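Local coordinates for protein myosin-2 (PDB 6IXO) that carries organelles and other cargo along polarized actin cables, gripping receptor proteins through the globular, cargo-binding tail domain to which this chain belongs, at residues Asn95-Ser100 / Leu163-Lys168; Asn157-Trp162 / His227-Thr232. All coordinates share one frame; numbering follows the deposited sequence.

Interaction 1 (Asn95-Ser100 / Leu163-Lys168)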
ATOM      1  N   ASN A  95       1.670  -7.411 -12.970  1.00 40.42           N
ATOM      2  CA  ASN A  95       3.004  -7.591 -12.406  1.00 49.45           C
ATOM      3  C   ASN A  95       3.635  -6.286 -12.001  1.00 44.19           C
ATOM      4  O   ASN A  95       4.488  -6.258 -11.142  1.00 45.48           O
ATOM      5  CB  ASN A  95       3.925  -8.298 -13.410  1.00 59.90           C
ATOM      6  CG  ASN A  95       3.634  -9.802 -13.525  1.00 70.91           C
ATOM      7  OD1 ASN A  95       3.013 -10.408 -12.644  1.00 68.62           O
ATOM      8  ND2 ASN A  95       4.096 -10.404 -14.614  1.00 79.79           N
ATOM      9  N   ASP A  96       3.205  -5.209 -12.637  1.00 41.35           N
ATOM     10  CA  ASP A  96       3.751  -3.883 -12.380  1.00 46.25           C
ATOM     11  C   ASP A  96       3.111  -3.177 -11.205  1.00 38.05           C
ATOM     12  O   ASP A  96       3.585  -2.116 -10.775  1.00 28.10           O
ATOM     13  CB  ASP A  96       3.585  -3.006 -13.615  1.00 57.88           C
ATOM     14  CG  ASP A  96       4.561  -3.358 -14.690  1.00 69.76           C
ATOM     15  OD1 ASP A  96       5.647  -3.859 -14.333  1.00 68.56           O
ATOM     16  OD2 ASP A  96       4.239  -3.145 -15.878  1.00 85.14           O
ATOM     17  N   LEU A  97       2.037  -3.752 -10.684  1.00 32.72           N
ATOM     18  CA  LEU A  97       1.221  -3.054  -9.689  1.00 28.53           C
ATOM     19  C   LEU A  97       2.000  -2.563  -8.474  1.00 28.71           C
ATOM     20  O   LEU A  97       1.854  -1.417  -8.053  1.00 28.50           O
ATOM     21  CB  LEU A  97       0.087  -3.985  -9.220  1.00 26.79           C
ATOM     22  CG  LEU A  97      -0.786  -3.374  -8.129  1.00 27.23           C
ATOM     23  CD1 LEU A  97      -1.490  -2.128  -8.582  1.00 27.77           C
ATOM     24  CD2 LEU A  97      -1.811  -4.457  -7.736  1.00 29.48           C
ATOM     25  N   ILE A  98       2.836  -3.414  -7.900  1.00 25.92           N
ATOM     26  CA  ILE A  98       3.524  -3.010  -6.675  1.00 24.19           C
ATOM     27  C   ILE A  98       4.635  -1.969  -6.984  1.00 27.07           C
ATOM     28  O   ILE A  98       4.600  -0.881  -6.410  1.00 27.54           O
ATOM     29  CB  ILE A  98       4.121  -4.248  -5.913  1.00 28.88           C
ATOM     30  CG1 ILE A  98       2.964  -5.092  -5.335  1.00 27.33           C
ATOM     31  CG2 ILE A  98       5.079  -3.787  -4.807  1.00 28.35           C
ATOM     32  CD1 ILE A  98       3.412  -6.608  -4.991  1.00 22.82           C
ATOM     33  N   PRO A  99       5.596  -2.285  -7.877  1.00 28.25           N
ATOM     34  CA  PRO A  99       6.612  -1.230  -8.095  1.00 27.61           C
ATOM     35  C   PRO A  99       6.022   0.065  -8.647  1.00 29.06           C
ATOM     36  O   PRO A  99       6.445   1.131  -8.181  1.00 33.86           O
ATOM     37  CB  PRO A  99       7.601  -1.859  -9.109  1.00 29.66           C
ATOM     38  CG  PRO A  99       6.898  -3.064  -9.659  1.00 34.13           C
ATOM     39  CD  PRO A  99       5.913  -3.515  -8.619  1.00 29.49           C
ATOM     40  N   SER A 100       5.057   0.011  -9.574  1.00 27.26           N
ATOM     41  CA  SER A 100       4.561   1.287 -10.125  1.00 30.45           C
ATOM     42  C   SER A 100       3.815   2.058  -9.070  1.00 29.94           C
ATOM     43  O   SER A 100       3.888   3.272  -9.014  1.00 28.23           O
ATOM     44  CB  SER A 100       3.690   1.069 -11.342  1.00 29.17           C
ATOM     45  OG  SER A 100       4.479   0.522 -12.391  1.00 37.81           O
ATOM     46  N   LEU A 163      -4.018   0.567  -2.711  1.00 23.48           N
ATOM     47  CA  LEU A 163      -4.175  -0.406  -1.639  1.00 24.08           C
ATOM     48  C   LEU A 163      -5.357  -1.343  -1.974  1.00 27.04           C
ATOM     49  O   LEU A 163      -5.284  -2.553  -1.741  1.00 27.60           O
ATOM     50  CB  LEU A 163      -4.384   0.308  -0.299  1.00 28.34           C
ATOM     51  CG  LEU A 163      -4.242  -0.556   0.972  1.00 35.83           C
ATOM     52  CD1 LEU A 163      -3.002  -1.455   0.911  1.00 32.90           C
ATOM     53  CD2 LEU A 163      -4.193   0.299   2.251  1.00 31.99           C
ATOM     54  N   LYS A 164      -6.419  -0.790  -2.551  1.00 25.54           N
ATOM     55  CA  LYS A 164      -7.552  -1.629  -2.946  1.00 25.89           C
ATOM     56  C   LYS A 164      -7.157  -2.629  -4.019  1.00 28.95           C
ATOM     57  O   LYS A 164      -7.552  -3.799  -3.980  1.00 26.24           O
ATOM     58  CB  LYS A 164      -8.723  -0.764  -3.433  1.00 26.10           C
ATOM     59  CG  LYS A 164      -9.860  -1.631  -4.048  1.00 26.70           C
ATOM     60  CD  LYS A 164     -11.106  -0.771  -4.443  1.00 31.68           C
ATOM     61  CE  LYS A 164     -11.680   0.005  -3.230  1.00 34.44           C
ATOM     62  NZ  LYS A 164     -12.218  -0.898  -2.110  1.00 34.61           N
ATOM     63  N   LYS A 165      -6.362  -2.193  -4.982  1.00 22.56           N
ATOM     64  CA  LYS A 165      -5.880  -3.116  -6.010  1.00 25.10           C
ATOM     65  C   LYS A 165      -5.010  -4.215  -5.412  1.00 24.99           C
ATOM     66  O   LYS A 165      -5.100  -5.372  -5.839  1.00 26.66           O
ATOM     67  CB  LYS A 165      -5.080  -2.361  -7.104  1.00 24.62           C
ATOM     68  CG  LYS A 165      -5.977  -1.563  -8.087  1.00 25.83           C
ATOM     69  CD  LYS A 165      -5.060  -0.530  -8.876  1.00 26.79           C
ATOM     70  CE  LYS A 165      -5.945   0.309  -9.827  1.00 29.25           C
ATOM     71  NZ  LYS A 165      -6.495  -0.518 -10.909  1.00 34.49           N
ATOM     72  N   LEU A 166      -4.179  -3.855  -4.436  1.00 22.98           N
ATOM     73  CA  LEU A 166      -3.394  -4.861  -3.717  1.00 24.15           C
ATOM     74  C   LEU A 166      -4.294  -5.896  -3.038  1.00 28.13           C
ATOM     75  O   LEU A 166      -4.017  -7.081  -3.110  1.00 25.33           O
ATOM     76  CB  LEU A 166      -2.511  -4.222  -2.644  1.00 21.34           C
ATOM     77  CG  LEU A 166      -1.391  -3.331  -3.230  1.00 25.20           C
ATOM     78  CD1 LEU A 166      -0.615  -2.821  -2.040  1.00 24.39           C
ATOM     79  CD2 LEU A 166      -0.413  -4.085  -4.170  1.00 24.58           C
ATOM     80  N   GLN A 167      -5.332  -5.432  -2.351  1.00 23.04           N
ATOM     81  CA  GLN A 167      -6.285  -6.356  -1.733  1.00 24.05           C
ATOM     82  C   GLN A 167      -6.894  -7.316  -2.740  1.00 31.90           C
ATOM     83  O   GLN A 167      -7.022  -8.520  -2.448  1.00 29.60           O
ATOM     84  CB  GLN A 167      -7.405  -5.583  -1.024  1.00 24.26           C
ATOM     85  CG  GLN A 167      -6.908  -4.789   0.216  1.00 23.74           C
ATOM     86  CD  GLN A 167      -8.066  -4.257   1.052  1.00 26.66           C
ATOM     87  OE1 GLN A 167      -9.083  -3.866   0.521  1.00 30.17           O
ATOM     88  NE2 GLN A 167      -7.912  -4.272   2.366  1.00 25.42           N
ATOM     89  N   LYS A 168      -7.313  -6.810  -3.903  1.00 27.23           N
ATOM     90  CA  LYS A 168      -7.914  -7.704  -4.903  1.00 29.89           C
ATOM     91  C   LYS A 168      -6.927  -8.763  -5.386  1.00 32.48           C
ATOM     92  O   LYS A 168      -7.318  -9.888  -5.651  1.00 28.60           O
ATOM     93  CB  LYS A 168      -8.444  -6.922  -6.106  1.00 31.11           C
ATOM     94  CG  LYS A 168      -9.451  -5.835  -5.749  1.00 37.76           C
ATOM     95  CD  LYS A 168     -10.703  -6.402  -5.090  1.00 38.00           C
ATOM     96  CE  LYS A 168     -11.713  -5.284  -4.734  1.00 39.40           C
ATOM     97  NZ  LYS A 168     -12.284  -4.590  -5.932  1.00 37.23           N
TER
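A buried, purely apolar helix-helix contact joins L97 and I98, near the start of helix 97-124, to K165 and L166 of the long helix 134-180, deep in the all-helical globular tail. Both aliphatic residues of the first helix converge on one methyl group of the second. CD2 of L166 lies 3.8 Å from CD2 of L97 and 3.7 Å from CG1 of I98, whose side chain meets that of L166 at about a right angle. L97 also reaches across to the lysine: with CG anti to the backbone N (chi1 177°), its CD1 comes to 3.9 Å from CB of K165 and to the same distance from K165 CD. The aliphatic stem of K165 thus serves as part of the greasy surface, while a bend at its last torsion (chi4 -68°) leads NZ away to the backbone oxygens of T90 and L92, with a sulfate ion close to the side chain. I98 packs against F208, S211 and I212 of helix 202-218. No hydrogen bond links the two segments, so they are held by van der Waals contact and exclusion of water; the charged end of K165, hydrogen-bonded elsewhere, is consistent with its stem lining an apolar interface.

Interaction 2 (Asn157-Trp162 / His227-Thr232)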
ATOM      1  N   ASN A 157      -5.838   9.723  -2.379  1.00 27.21           N
ATOM      2  CA  ASN A 157      -6.509   9.033  -3.470  1.00 26.22           C
ATOM      3  C   ASN A 157      -5.659   7.931  -4.024  1.00 28.26           C
ATOM      4  O   ASN A 157      -6.130   6.793  -4.133  1.00 28.26           O
ATOM      5  CB  ASN A 157      -6.901  10.028  -4.603  1.00 25.60           C
ATOM      6  CG  ASN A 157      -8.013  10.920  -4.182  1.00 32.14           C
ATOM      7  OD1 ASN A 157      -8.584  10.710  -3.098  1.00 31.77           O
ATOM      8  ND2 ASN A 157      -8.349  11.926  -5.005  1.00 34.84           N
ATOM      9  N   ILE A 158      -4.409   8.217  -4.370  1.00 27.38           N
ATOM     10  CA  ILE A 158      -3.645   7.154  -5.034  1.00 24.79           C
ATOM     11  C   ILE A 158      -3.240   6.082  -3.994  1.00 28.13           C
ATOM     12  O   ILE A 158      -3.099   4.913  -4.340  1.00 25.62           O
ATOM     13  CB  ILE A 158      -2.389   7.674  -5.814  1.00 27.02           C
ATOM     14  CG1 ILE A 158      -1.358   8.367  -4.915  1.00 25.08           C
ATOM     15  CG2 ILE A 158      -2.828   8.533  -6.986  1.00 27.49           C
ATOM     16  CD1 ILE A 158       0.041   8.312  -5.553  1.00 22.12           C
ATOM     17  N   TYR A 159      -3.122   6.463  -2.733  1.00 22.22           N
ATOM     18  CA  TYR A 159      -2.811   5.453  -1.697  1.00 25.70           C
ATOM     19  C   TYR A 159      -3.997   4.451  -1.622  1.00 25.54           C
ATOM     20  O   TYR A 159      -3.803   3.213  -1.590  1.00 24.75           O
ATOM     21  CB  TYR A 159      -2.593   6.109  -0.340  1.00 24.26           C
ATOM     22  CG  TYR A 159      -2.298   5.050   0.728  1.00 24.78           C
ATOM     23  CD1 TYR A 159      -1.023   4.535   0.851  1.00 23.00           C
ATOM     24  CD2 TYR A 159      -3.287   4.592   1.587  1.00 28.33           C
ATOM     25  CE1 TYR A 159      -0.708   3.542   1.819  1.00 22.88           C
ATOM     26  CE2 TYR A 159      -3.014   3.585   2.571  1.00 24.22           C
ATOM     27  CZ  TYR A 159      -1.738   3.072   2.664  1.00 25.74           C
ATOM     28  OH  TYR A 159      -1.415   2.144   3.636  1.00 27.30           O
ATOM     29  N   ASN A 160      -5.214   4.996  -1.626  1.00 23.37           N
ATOM     30  CA  ASN A 160      -6.408   4.137  -1.523  1.00 29.68           C
ATOM     31  C   ASN A 160      -6.705   3.352  -2.774  1.00 31.24           C
ATOM     32  O   ASN A 160      -7.166   2.213  -2.718  1.00 26.15           O
ATOM     33  CB  ASN A 160      -7.592   4.988  -1.131  1.00 26.95           C
ATOM     34  CG  ASN A 160      -7.686   5.125   0.347  1.00 33.60           C
ATOM     35  OD1 ASN A 160      -8.121   4.198   1.018  1.00 30.16           O
ATOM     36  ND2 ASN A 160      -7.210   6.245   0.892  1.00 22.85           N
ATOM     37  N   ILE A 161      -6.478   3.966  -3.917  1.00 22.70           N
ATOM     38  CA  ILE A 161      -6.677   3.269  -5.188  1.00 25.87           C
ATOM     39  C   ILE A 161      -5.726   2.068  -5.257  1.00 29.60           C
ATOM     40  O   ILE A 161      -6.109   0.934  -5.603  1.00 25.92           O
ATOM     41  CB  ILE A 161      -6.436   4.201  -6.362  1.00 23.62           C
ATOM     42  CG1 ILE A 161      -7.607   5.199  -6.499  1.00 25.91           C
ATOM     43  CG2 ILE A 161      -6.247   3.413  -7.682  1.00 24.33           C
ATOM     44  CD1 ILE A 161      -7.283   6.407  -7.455  1.00 29.57           C
ATOM     45  N   TRP A 162      -4.481   2.322  -4.894  1.00 24.48           N
ATOM     46  CA  TRP A 162      -3.448   1.293  -4.941  1.00 24.65           C
ATOM     47  C   TRP A 162      -3.707   0.179  -3.936  1.00 28.52           C
ATOM     48  O   TRP A 162      -3.608  -0.993  -4.266  1.00 25.46           O
ATOM     49  CB  TRP A 162      -2.099   1.913  -4.654  1.00 23.15           C
ATOM     50  CG  TRP A 162      -0.912   0.966  -4.791  1.00 20.08           C
ATOM     51  CD1 TRP A 162      -0.529   0.259  -5.918  1.00 21.75           C
ATOM     52  CD2 TRP A 162       0.036   0.661  -3.782  1.00 19.49           C
ATOM     53  NE1 TRP A 162       0.630  -0.440  -5.656  1.00 21.98           N
ATOM     54  CE2 TRP A 162       1.000  -0.199  -4.352  1.00 19.63           C
ATOM     55  CE3 TRP A 162       0.177   1.039  -2.444  1.00 23.33           C
ATOM     56  CZ2 TRP A 162       2.080  -0.696  -3.628  1.00 20.92           C
ATOM     57  CZ3 TRP A 162       1.275   0.561  -1.726  1.00 24.06           C
ATOM     58  CH2 TRP A 162       2.211  -0.289  -2.317  1.00 23.27           C
ATOM     59  N   HIS A 227       4.790  -0.263   7.186  1.00 30.92           N
ATOM     60  CA  HIS A 227       4.037  -0.867   8.286  0.58 32.63           C
ATOM     61  C   HIS A 227       2.536  -0.800   8.030  1.00 31.64           C
ATOM     62  O   HIS A 227       1.816  -1.770   8.240  1.00 26.20           O
ATOM     63  CB  HIS A 227       4.357  -0.194   9.635  0.58 29.92           C
ATOM     64  CG  HIS A 227       3.700  -0.873  10.798  0.58 38.24           C
ATOM     65  ND1 HIS A 227       2.464  -0.492  11.284  0.58 42.61           N
ATOM     66  CD2 HIS A 227       4.074  -1.949  11.531  0.58 37.62           C
ATOM     67  CE1 HIS A 227       2.116  -1.297  12.275  0.58 39.18           C
ATOM     68  NE2 HIS A 227       3.075  -2.189  12.443  0.58 37.11           N
ATOM     69  N   ALA A 228       2.051   0.348   7.582  1.00 29.47           N
ATOM     70  CA  ALA A 228       0.589   0.516   7.394  1.00 25.73           C
ATOM     71  C   ALA A 228       0.093  -0.386   6.287  1.00 27.13           C
ATOM     72  O   ALA A 228      -0.929  -1.058   6.419  1.00 26.93           O
ATOM     73  CB  ALA A 228       0.259   2.046   7.058  1.00 27.72           C
ATOM     74  N   VAL A 229       0.808  -0.381   5.173  1.00 24.00           N
ATOM     75  CA  VAL A 229       0.368  -1.148   4.019  1.00 27.97           C
ATOM     76  C   VAL A 229       0.317  -2.637   4.361  1.00 27.45           C
ATOM     77  O   VAL A 229      -0.667  -3.332   4.114  1.00 25.88           O
ATOM     78  CB  VAL A 229       1.315  -0.941   2.837  1.00 27.83           C
ATOM     79  CG1 VAL A 229       1.032  -2.006   1.737  1.00 30.72           C
ATOM     80  CG2 VAL A 229       1.171   0.513   2.312  1.00 30.63           C
ATOM     81  N   VAL A 230       1.386  -3.135   4.964  1.00 24.54           N
ATOM     82  CA  VAL A 230       1.425  -4.570   5.200  1.00 24.39           C
ATOM     83  C   VAL A 230       0.477  -5.020   6.306  1.00 25.82           C
ATOM     84  O   VAL A 230      -0.151  -6.100   6.213  1.00 26.92           O
ATOM     85  CB  VAL A 230       2.888  -5.003   5.527  1.00 27.21           C
ATOM     86  CG1 VAL A 230       2.903  -6.500   5.977  1.00 27.76           C
ATOM     87  CG2 VAL A 230       3.718  -4.822   4.257  1.00 30.47           C
ATOM     88  N   THR A 231       0.334  -4.221   7.360  1.00 24.73           N
ATOM     89  CA  THR A 231      -0.621  -4.522   8.429  0.58 28.25           C
ATOM     90  C   THR A 231      -2.049  -4.595   7.872  1.00 31.28           C
ATOM     91  O   THR A 231      -2.867  -5.477   8.223  1.00 27.30           O
ATOM     92  CB  THR A 231      -0.534  -3.440   9.535  0.58 28.88           C
ATOM     93  OG1 THR A 231       0.696  -3.608  10.251  0.58 34.14           O
ATOM     94  CG2 THR A 231      -1.708  -3.556  10.500  0.58 35.69           C
ATOM     95  N   THR A 232      -2.366  -3.627   7.008  1.00 26.67           N
ATOM     96  CA  THR A 232      -3.708  -3.635   6.356  1.00 25.46           C
ATOM     97  C   THR A 232      -3.880  -4.912   5.535  1.00 27.96           C
ATOM     98  O   THR A 232      -4.908  -5.594   5.608  1.00 24.94           O
ATOM     99  CB  THR A 232      -3.907  -2.397   5.441  1.00 27.05           C
ATOM    100  OG1 THR A 232      -3.847  -1.218   6.237  1.00 27.69           O
ATOM    101  CG2 THR A 232      -5.282  -2.444   4.717  1.00 28.43           C
TER
HETATM  102  O   HOH W   1      -3.426   1.392   5.345  1.00 28.60           O
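In the helical bundle of the Dilute family region, Y159 and W162 of helix 134-180 meet V229 of helix 223-247; the helices run in the same general sense, their local axes inclined by 31° and 12.5 Å apart. The two aromatic side chains bridge this wide separation, both meeting V229. CG2 of V229 sits at the rim of both rings, near the plane of each: it is 3.6 Å from CE1 of Y159 and 4.0 Å from CZ3 of W162. A fully extended first torsion (chi1 179°) carries the Y159 ring past the valine, and its OH passes 3.3 Å from V229 CG2 and 3.8 Å from A228 CB. On the side of the hydroxyl turned from V229 CG2, a water lies in the plane of the ring, 2.7 Å from Y159 OH. That water donates to T232 OG1 at 2.8 Å, tying the tyrosine to the next turn of the opposing helix and giving its hydroxyl a polar partner beside a hydrocarbon contact. Around this core, M216 of helix 202-218 touches both W162 and V229, V102 and L105 of helix 97-124 pack on the indole, and P380 and F377, from a loop, lie against Y159 and T232 respectively.

How the interactions relate
Both contacts are buried near the middle of the chain, with centres 10 Å apart; K165 and A228 are their partly exposed members. Helix 134-180 serves both, and residues 157-162 and 163-168 each touch helices 97-124 and 223-247: Y159 and W162 carry the contact with helix 223-247, K165 and L166 that with helix 97-124. Interaction 1 relies on aliphatic branches and a lysine stem; interaction 2 spans a broader gap with aromatic rings and adds a water bridge. They also touch directly. The indole of W162 packs in interaction 2 yet points NE1 at L97 O, a probable hydrogen bond of 2.9 Å into interaction 1, and L163 CD2 lies against T232 CG2. One long helix thus packs against both neighbours through different chemistry.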